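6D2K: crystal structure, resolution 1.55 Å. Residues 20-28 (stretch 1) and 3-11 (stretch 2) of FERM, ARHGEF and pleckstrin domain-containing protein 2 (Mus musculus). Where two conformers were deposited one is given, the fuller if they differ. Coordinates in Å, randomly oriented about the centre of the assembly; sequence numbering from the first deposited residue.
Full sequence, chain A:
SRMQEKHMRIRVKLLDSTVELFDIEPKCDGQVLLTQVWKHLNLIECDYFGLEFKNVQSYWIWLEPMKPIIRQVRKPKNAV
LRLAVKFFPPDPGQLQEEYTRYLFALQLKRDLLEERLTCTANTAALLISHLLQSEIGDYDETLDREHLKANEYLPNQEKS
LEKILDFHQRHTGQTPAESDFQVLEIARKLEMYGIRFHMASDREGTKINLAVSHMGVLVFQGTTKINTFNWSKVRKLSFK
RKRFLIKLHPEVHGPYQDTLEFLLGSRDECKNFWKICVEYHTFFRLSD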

# COMPACT_ATOMS: atom_id res chain seq x y z
N GLU A 20 -3.48 15.40 10.54
CA GLU A 20 -4.36 16.52 10.24
C GLU A 20 -5.78 16.15 10.65
O GLU A 20 -6.18 15.00 10.50
CB GLU A 20 -4.31 16.90 8.76
CG GLU A 20 -3.31 18.00 8.43
CD GLU A 20 -3.69 19.35 9.05
OE1 GLU A 20 -3.28 19.60 10.19
OE2 GLU A 20 -4.41 20.14 8.39
N LEU A 21 -6.52 17.12 11.19
CA LEU A 21 -7.87 16.88 11.69
C LEU A 21 -8.90 17.39 10.68
O LEU A 21 -8.77 18.50 10.16
CB LEU A 21 -8.06 17.59 13.04
CG LEU A 21 -6.99 17.26 14.09
CD1 LEU A 21 -7.11 18.19 15.28
CD2 LEU A 21 -7.07 15.81 14.54
N PHE A 22 -9.90 16.57 10.40
CA PHE A 22 -10.95 16.94 9.45
C PHE A 22 -12.31 16.74 10.09
O PHE A 22 -12.61 15.67 10.61
CB PHE A 22 -10.87 16.09 8.18
CG PHE A 22 -9.60 16.29 7.41
CD1 PHE A 22 -9.57 17.10 6.29
CD2 PHE A 22 -8.44 15.66 7.80
CE1 PHE A 22 -8.39 17.28 5.57
CE2 PHE A 22 -7.26 15.84 7.11
CZ PHE A 22 -7.24 16.65 5.99
N ASP A 23 -13.13 17.79 10.06
CA ASP A 23 -14.48 17.71 10.61
C ASP A 23 -15.47 17.50 9.48
O ASP A 23 -15.50 18.24 8.51
CB ASP A 23 -14.79 18.98 11.40
CG ASP A 23 -13.93 19.12 12.63
OD1 ASP A 23 -13.83 18.13 13.39
OD2 ASP A 23 -13.36 20.21 12.84
N ILE A 24 -16.29 16.46 9.60
CA ILE A 24 -17.18 16.10 8.51
C ILE A 24 -18.49 15.55 9.05
O ILE A 24 -18.52 14.95 10.12
CB ILE A 24 -16.53 15.07 7.59
CG1 ILE A 24 -17.30 14.92 6.28
CG2 ILE A 24 -16.40 13.74 8.30
CD1 ILE A 24 -16.51 14.26 5.18
N GLU A 25 -19.57 15.76 8.30
CA GLU A 25 -20.86 15.18 8.67
C GLU A 25 -20.81 13.68 8.43
O GLU A 25 -20.48 13.23 7.34
CB GLU A 25 -21.99 15.80 7.86
CG GLU A 25 -22.21 17.27 8.18
CD GLU A 25 -23.25 17.91 7.29
OE1 GLU A 25 -22.96 18.11 6.09
OE2 GLU A 25 -24.35 18.21 7.79
N PRO A 26 -21.13 12.91 9.47
CA PRO A 26 -21.01 11.45 9.41
C PRO A 26 -21.73 10.85 8.21
O PRO A 26 -21.29 9.82 7.70
CB PRO A 26 -21.65 10.99 10.72
CG PRO A 26 -21.49 12.15 11.65
CD PRO A 26 -21.57 13.38 10.80
N LYS A 27 -22.81 11.49 7.76
CA LYS A 27 -23.62 10.95 6.67
C LYS A 27 -23.00 11.15 5.29
O LYS A 27 -23.44 10.55 4.32
CB LYS A 27 -25.01 11.58 6.69
CG LYS A 27 -25.00 13.04 6.29
CD LYS A 27 -26.39 13.66 6.35
CE LYS A 27 -26.32 15.14 6.04
NZ LYS A 27 -25.31 15.80 6.91
N CYS A 28 -22.00 12.02 5.21
CA CYS A 28 -21.32 12.28 3.94
C CYS A 28 -20.66 11.02 3.39
O CYS A 28 -20.14 10.20 4.14
CB CYS A 28 -20.27 13.38 4.09
SG CYS A 28 -20.94 15.03 4.39
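Stretch 2, residues 3-11: MQEKHMRIR

A salt bridge joins D23 and R9, with NH1 of R9 2.7 Å from OD1 of D23. The hydrogen bond within this pair is weak, its angle at the hydrogen being 119°; OD2 of D23 lies over one face of the guanidinium. A second carboxylate, that of E25, reaches beyond the end of the strand pairing: its OE2 accepts a hydrogen bond from the backbone N of E5 at 2.9 Å and also a salt bridge from NZ of K27 at 2.7 Å, so a single oxygen ties the turn to the incoming chain.

Four backbone hydrogen bonds join the strands. N of I24 donates to O of M8 (3.0 Å) and N of M8 to O of I24 (2.7 Å); two residues along, N of F22 donates to O of I10 (2.9 Å) and N of I10 to O of F22 (2.8 Å). These reciprocal pairs define an antiparallel ladder in which residues 8–11, in extended conformation with phi from -116° to -89° and psi from 121° to 147°, run against 20–24. The strand axes cross at 152° and approach to 4.6 Å. L21 faces R11 and D23 faces R9 as non-hydrogen-bonded pairs, with CA to CA distances of 4.7 and 4.6 Å. At these positions the alpha carbons lean on carbonyls: CA of D23 lies 3.3 Å from O of M8, and CA of L21 lies 3.5 Å from O of I10, both as CA-H...O contacts.

The chain enters the strand at M8 from a loop, alongside the type I turn from E25 to C28, in which N of C28 donates a hydrogen bond to O of E25 (2.9 Å). Within the loop, ND1 of H7 donates a hydrogen bond to O of E5 (2.9 Å).

Side chains alternate between the two faces of the sheet. L21, D23, R9 and R11 share the exposed face, where CD2 of L21 lies 3.2 Å from NH1 of R11 and CB of L21 lies 3.6 Å from NE of R9. F22, I24, M8 and I10 occupy the other, buried face. There CG2 of I24 packs against CD1 of I10 at 3.4 Å and CG of M8 at 3.8 Å, while SD of M8 extends to CB of P26 at 3.9 Å. Beyond the strands, the H7 ring receives CG of E25 over one face, 3.6 Å from the centroid, in a CH-pi contact.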

# COMPACT_ATOMS: atom_id res chain seq x y z
N MET A 3 -27.23 24.96 10.85
CA MET A 3 -28.00 24.45 9.72
C MET A 3 -27.32 23.23 9.08
O MET A 3 -27.73 22.76 8.01
CB MET A 3 -28.27 25.54 8.67
CG MET A 3 -29.30 25.15 7.61
SD MET A 3 -31.01 25.18 8.19
CE MET A 3 -31.20 26.93 8.52
N GLN A 4 -26.28 22.72 9.74
CA GLN A 4 -25.69 21.44 9.33
C GLN A 4 -25.79 20.45 10.46
O GLN A 4 -25.94 20.83 11.62
CB GLN A 4 -24.21 21.58 8.99
CG GLN A 4 -23.82 22.81 8.22
CD GLN A 4 -22.33 22.84 7.97
OE1 GLN A 4 -21.57 23.43 8.75
NE2 GLN A 4 -21.90 22.19 6.90
N GLU A 5 -25.68 19.17 10.14
CA GLU A 5 -25.58 18.14 11.17
C GLU A 5 -24.27 18.31 11.94
O GLU A 5 -23.29 18.84 11.42
CB GLU A 5 -25.64 16.75 10.55
CG GLU A 5 -26.81 16.55 9.58
CD GLU A 5 -28.15 16.41 10.28
OE1 GLU A 5 -29.19 16.47 9.59
OE2 GLU A 5 -28.17 16.23 11.52
N LYS A 6 -24.26 17.85 13.19
CA LYS A 6 -23.04 17.86 13.99
C LYS A 6 -21.97 17.06 13.23
O LYS A 6 -22.26 16.01 12.67
CB LYS A 6 -23.29 17.23 15.36
CG LYS A 6 -22.17 17.47 16.37
CD LYS A 6 -22.42 16.66 17.64
CE LYS A 6 -22.75 15.21 17.31
NZ LYS A 6 -22.74 14.33 18.51
N HIS A 7 -20.75 17.58 13.21
CA HIS A 7 -19.68 16.93 12.46
C HIS A 7 -18.90 15.99 13.37
O HIS A 7 -18.78 16.24 14.57
CB HIS A 7 -18.72 17.98 11.88
CG HIS A 7 -19.27 18.73 10.70
ND1 HIS A 7 -20.56 19.21 10.65
CD2 HIS A 7 -18.68 19.11 9.54
CE1 HIS A 7 -20.75 19.84 9.50
NE2 HIS A 7 -19.62 19.80 8.81
N MET A 8 -18.35 14.92 12.79
CA MET A 8 -17.41 14.07 13.50
C MET A 8 -15.98 14.53 13.21
O MET A 8 -15.69 15.03 12.12
CB MET A 8 -17.59 12.60 13.13
CG MET A 8 -17.47 12.28 11.65
SD MET A 8 -17.85 10.55 11.25
CE MET A 8 -16.57 9.69 12.18
N ARG A 9 -15.10 14.38 14.20
CA ARG A 9 -13.70 14.77 14.07
C ARG A 9 -12.93 13.54 13.63
O ARG A 9 -12.95 12.52 14.29
CB ARG A 9 -13.15 15.24 15.42
CG ARG A 9 -11.68 15.64 15.41
CD ARG A 9 -11.45 16.83 14.50
NE ARG A 9 -10.89 17.98 15.19
CZ ARG A 9 -11.61 18.91 15.83
NH1 ARG A 9 -12.93 18.81 15.88
NH2 ARG A 9 -11.00 19.93 16.42
N ILE A 10 -12.27 13.64 12.48
CA ILE A 10 -11.53 12.51 11.98
C ILE A 10 -10.04 12.85 11.93
O ILE A 10 -9.67 13.87 11.39
CB ILE A 10 -12.03 12.12 10.58
CG1 ILE A 10 -13.52 11.74 10.67
CG2 ILE A 10 -11.23 10.96 10.02
CD1 ILE A 10 -14.15 11.35 9.36
N ARG A 11 -9.20 12.01 12.54
CA ARG A 11 -7.76 12.21 12.47
C ARG A 11 -7.21 11.49 11.25
O ARG A 11 -7.45 10.29 11.06
CB ARG A 11 -7.09 11.68 13.74
CG ARG A 11 -7.52 12.42 15.01
CD ARG A 11 -6.88 11.83 16.27
NE ARG A 11 -5.43 11.95 16.28
CZ ARG A 11 -4.77 13.08 16.50
NH1 ARG A 11 -5.44 14.21 16.72
NH2 ARG A 11 -3.44 13.10 16.50